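Local coordinates for uncharacterized protein (Bacteroides thetaiotaomicron, PDB 4QNI) that is of unknown function but, as a two-domain and probably lipid-anchored protein, may serve as an auxiliary protein in nutrient binding, at residues T67-H72 against Y148-H153; Y93-A98 against V137-I142. All coordinates share one frame; numbering follows the deposited sequence.

Overall arrangement
From the N terminus, the chain enters strand 66-72, passes through helix 74-85 and reaches the short strand 93-95, which ends in a turn. It returns as strand 135-142, and there interaction 2 closes a loop between 93-98 and 137-142. A few residues on, 148-153 comes back to strand 66-72 in interaction 1, closing a wider loop that holds the first. Strand 135-142 is the common element, pairing antiparallel with 66-72 and parallel with 93-95 in one mixed sheet of the N-terminal domain. The two centres lie about 17 Å apart, joined by His-72 to Asp-95 and Ala-71 to Gln-141. Both contacts touch the second subunit.

Interaction 1: residues T67-H72 against Y148-H153; sequences TVHVAH and YNYVAH
Thr-67 and Val-68 lie 7.6 and 7.8 Å, CA to CA, from Tyr-148 and Tyr-150 respectively, so the two backbones stand too far apart to pair and tyrosine side chains bridge the gap. The imidazole of His-69 lies almost flat on the phenol ring of Tyr-148, an offset stack with planes 6° apart and centroids separated by 4.0 Å. CD2 of His-69 sits over the centre of the phenol, while Tyr-148 CZ falls nearer the rim of the imidazole. CB of His-69 points toward 148-153, and CG sits anti to the carbonyl carbon (chi1 -63°). Tyr-150 reaches in beside this stack. Its hydroxyl accepts the backbone N-H of His-69, N to OH 2.9 Å with an angle of 156° at the hydrogen, and also bonds to the carbonyl of Val-143, giving the buried oxygen two backbone partners. Val-143 directly follows strand 135-142, which pairs antiparallel with 66-72 in the mixed sheet of the N-terminal domain, a family placed with the E-set, immunoglobulin-like folds. CE2 of Tyr-150 comes within 3.0 Å of Thr-67 O, a close approach of a ring C-H to a carbonyl, and the Tyr-150 ring meets the imidazole edge to edge, CE2 beside His-69 CD2. Ile-142 packs against Tyr-150 and Val-68, both of which also meet Ile-13 of the second subunit. Farther along, Val-151 and Ala-152 join a parallel ladder with a strand of that subunit, carrying the sheet across the interface.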
ATOM      1  N   THR A  67     -19.307 -16.870 -27.492  1.00 69.41           N
ATOM      2  CA  THR A  67     -18.670 -16.145 -28.581  1.00 66.87           C
ATOM      3  C   THR A  67     -18.323 -14.785 -28.023  1.00 66.31           C
ATOM      4  O   THR A  67     -19.217 -14.010 -27.687  1.00 66.58           O
ATOM      5  CB  THR A  67     -19.568 -16.087 -29.826  1.00 76.41           C
ATOM      6  OG1 THR A  67     -19.833 -17.414 -30.267  1.00 77.72           O
ATOM      7  CG2 THR A  67     -18.944 -15.279 -30.965  1.00 73.19           C
ATOM      8  N   VAL A  68     -17.033 -14.510 -27.886  1.00 58.93           N
ATOM      9  CA  VAL A  68     -16.525 -13.254 -27.336  1.00 54.85           C
ATOM     10  C   VAL A  68     -16.221 -12.305 -28.491  1.00 54.15           C
ATOM     11  O   VAL A  68     -15.590 -12.689 -29.471  1.00 53.60           O
ATOM     12  CB  VAL A  68     -15.295 -13.492 -26.426  1.00 56.71           C
ATOM     13  CG1 VAL A  68     -14.777 -12.182 -25.828  1.00 54.62           C
ATOM     14  CG2 VAL A  68     -15.628 -14.493 -25.325  1.00 57.53           C
ATOM     15  N   HIS A  69     -16.689 -11.075 -28.363  1.00 48.97           N
ATOM     16  CA  HIS A  69     -16.490 -10.009 -29.327  1.00 48.82           C
ATOM     17  C   HIS A  69     -15.460  -9.048 -28.785  1.00 50.44           C
ATOM     18  O   HIS A  69     -15.576  -8.591 -27.645  1.00 50.57           O
ATOM     19  CB  HIS A  69     -17.815  -9.317 -29.633  1.00 50.31           C
ATOM     20  CG  HIS A  69     -18.785 -10.254 -30.255  1.00 55.44           C
ATOM     21  ND1 HIS A  69     -18.922 -10.332 -31.619  1.00 57.90           N
ATOM     22  CD2 HIS A  69     -19.569 -11.194 -29.681  1.00 58.73           C
ATOM     23  CE1 HIS A  69     -19.828 -11.272 -31.834  1.00 58.41           C
ATOM     24  NE2 HIS A  69     -20.235 -11.827 -30.700  1.00 59.28           N
ATOM     25  N   VAL A  70     -14.431  -8.797 -29.593  1.00 43.64           N
ATOM     26  CA  VAL A  70     -13.266  -7.980 -29.278  1.00 42.06           C
ATOM     27  C   VAL A  70     -13.194  -6.848 -30.303  1.00 48.11           C
ATOM     28  O   VAL A  70     -13.402  -7.089 -31.489  1.00 49.45           O
ATOM     29  CB  VAL A  70     -11.964  -8.861 -29.280  1.00 43.59           C
ATOM     30  CG1 VAL A  70     -10.694  -8.015 -29.285  1.00 41.73           C
ATOM     31  CG2 VAL A  70     -11.942  -9.846 -28.108  1.00 43.72           C
ATOM     32  N   ALA A  71     -12.885  -5.628 -29.857  1.00 43.50           N
ATOM     33  CA  ALA A  71     -12.784  -4.507 -30.782  1.00 42.65           C
ATOM     34  C   ALA A  71     -11.654  -3.570 -30.393  1.00 45.04           C
ATOM     35  O   ALA A  71     -11.200  -3.582 -29.248  1.00 43.23           O
ATOM     36  CB  ALA A  71     -14.106  -3.742 -30.859  1.00 42.77           C
ATOM     37  N   HIS A  72     -11.199  -2.783 -31.382  1.00 42.04           N
ATOM     38  CA  HIS A  72     -10.204  -1.727 -31.251  1.00 42.32           C
ATOM     39  C   HIS A  72     -10.760  -0.714 -30.250  1.00 47.75           C
ATOM     40  O   HIS A  72     -11.961  -0.470 -30.265  1.00 48.54           O
ATOM     41  CB  HIS A  72      -9.938  -1.089 -32.635  1.00 43.07           C
ATOM     42  CG  HIS A  72      -8.876  -0.034 -32.629  1.00 45.99           C
ATOM     43  ND1 HIS A  72      -9.027   1.149 -33.343  1.00 47.86           N
ATOM     44  CD2 HIS A  72      -7.680  -0.009 -31.993  1.00 46.68           C
ATOM     45  CE1 HIS A  72      -7.952   1.864 -33.089  1.00 46.51           C
ATOM     46  NE2 HIS A  72      -7.114   1.212 -32.278  1.00 46.49           N
ATOM     47  N   TYR A 148     -25.463 -10.698 -26.860  1.00 87.37           N
ATOM     48  CA  TYR A 148     -24.396 -11.587 -26.385  1.00 85.62           C
ATOM     49  C   TYR A 148     -24.789 -12.372 -25.115  1.00 88.67           C
ATOM     50  O   TYR A 148     -25.471 -11.848 -24.224  1.00 87.77           O
ATOM     51  CB  TYR A 148     -23.097 -10.788 -26.122  1.00 84.48           C
ATOM     52  CG  TYR A 148     -22.576  -9.943 -27.274  1.00 84.89           C
ATOM     53  CD1 TYR A 148     -23.009 -10.160 -28.582  1.00 87.10           C
ATOM     54  CD2 TYR A 148     -21.604  -8.970 -27.067  1.00 84.57           C
ATOM     55  CE1 TYR A 148     -22.550  -9.372 -29.638  1.00 86.44           C
ATOM     56  CE2 TYR A 148     -21.107  -8.201 -28.123  1.00 84.52           C
ATOM     57  CZ  TYR A 148     -21.595  -8.396 -29.405  1.00 90.50           C
ATOM     58  OH  TYR A 148     -21.120  -7.639 -30.449  1.00 90.06           O
ATOM     59  N   ASN A 149     -24.324 -13.639 -25.049  1.00 85.00           N
ATOM     60  CA  ASN A 149     -24.534 -14.572 -23.930  1.00 84.85           C
ATOM     61  C   ASN A 149     -23.377 -14.432 -22.909  1.00 83.91           C
ATOM     62  O   ASN A 149     -22.853 -15.437 -22.417  1.00 84.17           O
ATOM     63  CB  ASN A 149     -24.654 -16.019 -24.452  1.00 86.73           C
ATOM     64  N   TYR A 150     -22.991 -13.165 -22.605  1.00 75.62           N
ATOM     65  CA  TYR A 150     -21.917 -12.785 -21.685  1.00 72.82           C
ATOM     66  C   TYR A 150     -21.955 -11.288 -21.342  1.00 77.95           C
ATOM     67  O   TYR A 150     -22.680 -10.507 -21.975  1.00 78.25           O
ATOM     68  CB  TYR A 150     -20.545 -13.147 -22.286  1.00 70.54           C
ATOM     69  CG  TYR A 150     -20.052 -12.231 -23.392  1.00 68.07           C
ATOM     70  CD1 TYR A 150     -19.363 -11.055 -23.098  1.00 68.53           C
ATOM     71  CD2 TYR A 150     -20.203 -12.578 -24.731  1.00 67.10           C
ATOM     72  CE1 TYR A 150     -18.841 -10.249 -24.104  1.00 66.54           C
ATOM     73  CE2 TYR A 150     -19.686 -11.778 -25.747  1.00 66.05           C
ATOM     74  CZ  TYR A 150     -18.996 -10.618 -25.427  1.00 69.53           C
ATOM     75  OH  TYR A 150     -18.482  -9.812 -26.413  1.00 65.79           O
ATOM     76  N   VAL A 151     -21.120 -10.889 -20.359  1.00 74.53           N
ATOM     77  CA  VAL A 151     -20.921  -9.505 -19.920  1.00 73.42           C
ATOM     78  C   VAL A 151     -19.415  -9.269 -19.712  1.00 76.23           C
ATOM     79  O   VAL A 151     -18.743 -10.093 -19.086  1.00 75.16           O
ATOM     80  CB  VAL A 151     -21.749  -9.150 -18.653  1.00 78.36           C
ATOM     81  CG1 VAL A 151     -21.279  -7.850 -18.008  1.00 77.65           C
ATOM     82  CG2 VAL A 151     -23.238  -9.064 -18.974  1.00 79.08           C
ATOM     83  N   ALA A 152     -18.889  -8.151 -20.257  1.00 72.39           N
ATOM     84  CA  ALA A 152     -17.509  -7.724 -20.040  1.00 71.22           C
ATOM     85  C   ALA A 152     -17.368  -7.402 -18.561  1.00 78.92           C
ATOM     86  O   ALA A 152     -18.271  -6.788 -17.990  1.00 79.26           O
ATOM     87  CB  ALA A 152     -17.187  -6.510 -20.895  1.00 70.41           C
ATOM     88  N   HIS A 153     -16.289  -7.878 -17.923  1.00 78.39           N
ATOM     89  CA  HIS A 153     -16.031  -7.704 -16.491  1.00 79.88           C
ATOM     90  C   HIS A 153     -16.386  -6.302 -15.994  1.00 87.75           C
ATOM     91  O   HIS A 153     -15.946  -5.326 -16.616  1.00 86.23           O
ATOM     92  CB  HIS A 153     -14.570  -8.000 -16.150  1.00 79.91           C
ATOM     93  CG  HIS A 153     -14.381  -8.397 -14.722  1.00 84.79           C
ATOM     94  ND1 HIS A 153     -14.415  -7.464 -13.701  1.00 87.35           N
ATOM     95  CD2 HIS A 153     -14.185  -9.624 -14.188  1.00 87.65           C
ATOM     96  CE1 HIS A 153     -14.235  -8.149 -12.587  1.00 88.26           C
ATOM     97  NE2 HIS A 153     -14.085  -9.453 -12.831  1.00 88.85           N
TER

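Interaction 2: residues Y93-A98 against V137-I142; sequences YEDMGA and VLPLQI
Asp-95 and Val-137 form a parallel bridge, CA atoms 5.5 Å apart, flanked by two backbone hydrogen bonds: Val-137 N to Glu-94 O and Met-96 N to Val-137 O, each 2.8 Å long. The pairing is brief, because strand 93-95 runs at 64° to strand 137-142 and the chain then folds into a type I turn from Asp-95 to Ala-98. Packing is tight where Met-96 joins the bridge: its CB comes within 3.1 Å of Val-137 O, the same oxygen that accepts its N-H. Tyr-93 lays its CB and CD1 against CG2 of Val-137, CB to CG2 being 3.7 Å, and its CG, anti to the carbonyl carbon (chi1 -64°), lies against the same methyl. Its ring continues toward helix 74-85 and meets Lys-135 in a cation-pi contact. At the turn, CD1 of Leu-138 lies against Gly-97 CA at 3.8 Å. Other parts are looser. Met-96, a selenomethionine, extends its chain past Leu-138 with SE 4.4 Å from CB, toward Ile-165 of the neighbouring strand 160-168, and CB of the partly exposed Glu-94 points away from 137-142. The Asp-95 and Pro-139 side chains cross at about a right angle, with OD1 of Asp-95 3.3 Å from CD of Pro-139. The same OD1 accepts a weak bond from Gly-97 N, an Asx turn, and a hydrogen bond from NE2 of His-72 on strand 66-72. One oxygen thus ties the turn to the next strand on this edge of 135-142, and its negative charge would tend to favour a protonated imidazole on His-72.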
ATOM      1  N   TYR A  93       1.464   7.283 -26.621  1.00 41.75           N
ATOM      2  CA  TYR A  93       1.516   5.925 -27.155  1.00 41.08           C
ATOM      3  C   TYR A  93       0.782   5.974 -28.474  1.00 45.76           C
ATOM      4  O   TYR A  93      -0.293   6.593 -28.545  1.00 47.98           O
ATOM      5  CB  TYR A  93       0.878   4.911 -26.192  1.00 41.56           C
ATOM      6  CG  TYR A  93       1.608   4.784 -24.879  1.00 43.69           C
ATOM      7  CD1 TYR A  93       2.806   4.082 -24.792  1.00 44.94           C
ATOM      8  CD2 TYR A  93       1.085   5.336 -23.711  1.00 45.51           C
ATOM      9  CE1 TYR A  93       3.482   3.954 -23.582  1.00 47.10           C
ATOM     10  CE2 TYR A  93       1.752   5.210 -22.490  1.00 47.02           C
ATOM     11  CZ  TYR A  93       2.947   4.509 -22.429  1.00 56.10           C
ATOM     12  OH  TYR A  93       3.643   4.393 -21.245  1.00 61.10           O
ATOM     13  N   GLU A  94       1.377   5.443 -29.534  1.00 40.66           N
ATOM     14  CA  GLU A  94       0.747   5.505 -30.850  1.00 39.24           C
ATOM     15  C   GLU A  94      -0.113   4.290 -31.063  1.00 40.50           C
ATOM     16  O   GLU A  94       0.209   3.192 -30.650  1.00 39.47           O
ATOM     17  CB  GLU A  94       1.769   5.667 -31.981  1.00 41.15           C
ATOM     18  CG  GLU A  94       2.432   7.034 -32.020  1.00 55.89           C
ATOM     19  CD  GLU A  94       1.548   8.237 -32.311  1.00 76.04           C
ATOM     20  OE1 GLU A  94       0.656   8.149 -33.190  1.00 52.71           O
ATOM     21  OE2 GLU A  94       1.781   9.291 -31.677  1.00 78.12           O
ATOM     22  N   ASP A  95      -1.243   4.518 -31.679  1.00 40.63           N
ATOM     23  CA  ASP A  95      -2.273   3.528 -31.943  1.00 40.58           C
ATOM     24  C   ASP A  95      -1.914   2.612 -33.132  1.00 44.62           C
ATOM     25  O   ASP A  95      -2.153   2.941 -34.282  1.00 43.58           O
ATOM     26  CB  ASP A  95      -3.586   4.272 -32.216  1.00 42.23           C
ATOM     27  CG  ASP A  95      -4.811   3.400 -32.182  1.00 45.64           C
ATOM     28  OD1 ASP A  95      -4.656   2.166 -32.163  1.00 41.76           O
ATOM     29  OD2 ASP A  95      -5.935   3.959 -32.153  1.00 57.16           O
HETATM   30  N   MSE A  96      -1.429   1.435 -32.812  1.00 42.05           N
HETATM   31  CA  MSE A  96      -1.048   0.383 -33.754  1.00 41.69           C
HETATM   32  C   MSE A  96      -2.227  -0.202 -34.506  1.00 45.88           C
HETATM   33  O   MSE A  96      -2.029  -0.731 -35.602  1.00 45.70           O
HETATM   34  CB  MSE A  96      -0.384  -0.736 -32.973  1.00 42.97           C
HETATM   35  CG  MSE A  96       0.606  -1.497 -33.762  1.00 49.80           C
HETATM   36 SE   MSE A  96       1.299  -2.820 -32.565  0.75 55.68          SE
HETATM   37  CE  MSE A  96       2.829  -3.247 -33.578  1.00 52.15           C
ATOM     38  N   GLY A  97      -3.418  -0.156 -33.899  1.00 42.78           N
ATOM     39  CA  GLY A  97      -4.642  -0.679 -34.499  1.00 43.38           C
ATOM     40  C   GLY A  97      -5.449   0.321 -35.309  1.00 48.65           C
ATOM     41  O   GLY A  97      -6.549  -0.001 -35.764  1.00 49.90           O
ATOM     42  N   ALA A  98      -4.900   1.528 -35.539  1.00 45.33           N
ATOM     43  CA  ALA A  98      -5.587   2.569 -36.307  1.00 45.68           C
ATOM     44  C   ALA A  98      -5.842   2.136 -37.758  1.00 48.64           C
ATOM     45  O   ALA A  98      -5.131   1.273 -38.293  1.00 47.51           O
ATOM     46  CB  ALA A  98      -4.793   3.875 -36.271  1.00 46.26           C
ATOM     47  N   VAL A 137       1.297   0.843 -29.463  1.00 36.84           N
ATOM     48  CA  VAL A 137       0.412   0.165 -28.536  1.00 36.83           C
ATOM     49  C   VAL A 137      -0.789  -0.392 -29.322  1.00 41.34           C
ATOM     50  O   VAL A 137      -1.308   0.293 -30.220  1.00 41.05           O
ATOM     51  CB  VAL A 137      -0.025   1.198 -27.434  1.00 40.29           C
ATOM     52  CG1 VAL A 137      -1.424   0.946 -26.905  1.00 40.58           C
ATOM     53  CG2 VAL A 137       0.969   1.238 -26.294  1.00 39.62           C
ATOM     54  N   LEU A 138      -1.272  -1.589 -28.942  1.00 34.73           N
ATOM     55  CA  LEU A 138      -2.471  -2.126 -29.556  1.00 34.33           C
ATOM     56  C   LEU A 138      -3.588  -2.058 -28.517  1.00 38.85           C
ATOM     57  O   LEU A 138      -3.549  -2.842 -27.562  1.00 37.55           O
ATOM     58  CB  LEU A 138      -2.250  -3.561 -30.083  1.00 33.81           C
ATOM     59  CG  LEU A 138      -3.459  -4.234 -30.749  1.00 36.91           C
ATOM     60  CD1 LEU A 138      -3.899  -3.461 -31.994  1.00 35.85           C
ATOM     61  CD2 LEU A 138      -3.146  -5.718 -31.079  1.00 36.50           C
ATOM     62  N   PRO A 139      -4.566  -1.111 -28.645  1.00 37.32           N
ATOM     63  CA  PRO A 139      -5.638  -1.017 -27.629  1.00 36.66           C
ATOM     64  C   PRO A 139      -6.873  -1.871 -27.989  1.00 39.71           C
ATOM     65  O   PRO A 139      -7.422  -1.720 -29.067  1.00 39.98           O
ATOM     66  CB  PRO A 139      -5.954   0.477 -27.615  1.00 38.74           C
ATOM     67  CG  PRO A 139      -5.676   0.956 -29.062  1.00 42.10           C
ATOM     68  CD  PRO A 139      -4.728  -0.074 -29.693  1.00 38.39           C
ATOM     69  N   LEU A 140      -7.303  -2.768 -27.080  1.00 35.97           N
ATOM     70  CA  LEU A 140      -8.425  -3.688 -27.310  1.00 37.33           C
ATOM     71  C   LEU A 140      -9.418  -3.667 -26.178  1.00 40.80           C
ATOM     72  O   LEU A 140      -9.055  -3.393 -25.046  1.00 41.81           O
ATOM     73  CB  LEU A 140      -7.926  -5.160 -27.475  1.00 38.21           C
ATOM     74  CG  LEU A 140      -6.852  -5.421 -28.540  1.00 43.04           C
ATOM     75  CD1 LEU A 140      -6.143  -6.724 -28.288  1.00 43.16           C
ATOM     76  CD2 LEU A 140      -7.447  -5.402 -29.915  1.00 47.02           C
ATOM     77  N   GLN A 141     -10.659  -4.050 -26.467  1.00 38.50           N
ATOM     78  CA  GLN A 141     -11.697  -4.157 -25.453  1.00 39.38           C
ATOM     79  C   GLN A 141     -12.600  -5.338 -25.737  1.00 45.49           C
ATOM     80  O   GLN A 141     -12.776  -5.725 -26.897  1.00 43.16           O
ATOM     81  CB  GLN A 141     -12.528  -2.854 -25.376  1.00 40.07           C
ATOM     82  CG  GLN A 141     -13.250  -2.526 -26.677  1.00 50.14           C
ATOM     83  CD  GLN A 141     -14.060  -1.250 -26.666  1.00 63.36           C
ATOM     84  OE1 GLN A 141     -14.063  -0.488 -27.648  1.00 57.21           O
ATOM     85  NE2 GLN A 141     -14.805  -1.012 -25.598  1.00 53.25           N
ATOM     86  N   ILE A 142     -13.182  -5.906 -24.661  1.00 46.48           N
ATOM     87  CA  ILE A 142     -14.241  -6.905 -24.747  1.00 47.99           C
ATOM     88  C   ILE A 142     -15.514  -6.096 -25.020  1.00 55.54           C
ATOM     89  O   ILE A 142     -15.788  -5.151 -24.281  1.00 54.91           O
ATOM     90  CB  ILE A 142     -14.365  -7.789 -23.487  1.00 51.32           C
ATOM     91  CG1 ILE A 142     -13.049  -8.581 -23.141  1.00 50.48           C
ATOM     92  CG2 ILE A 142     -15.610  -8.676 -23.584  1.00 52.86           C
ATOM     93  CD1 ILE A 142     -12.491  -9.545 -24.163  1.00 53.76           C
TER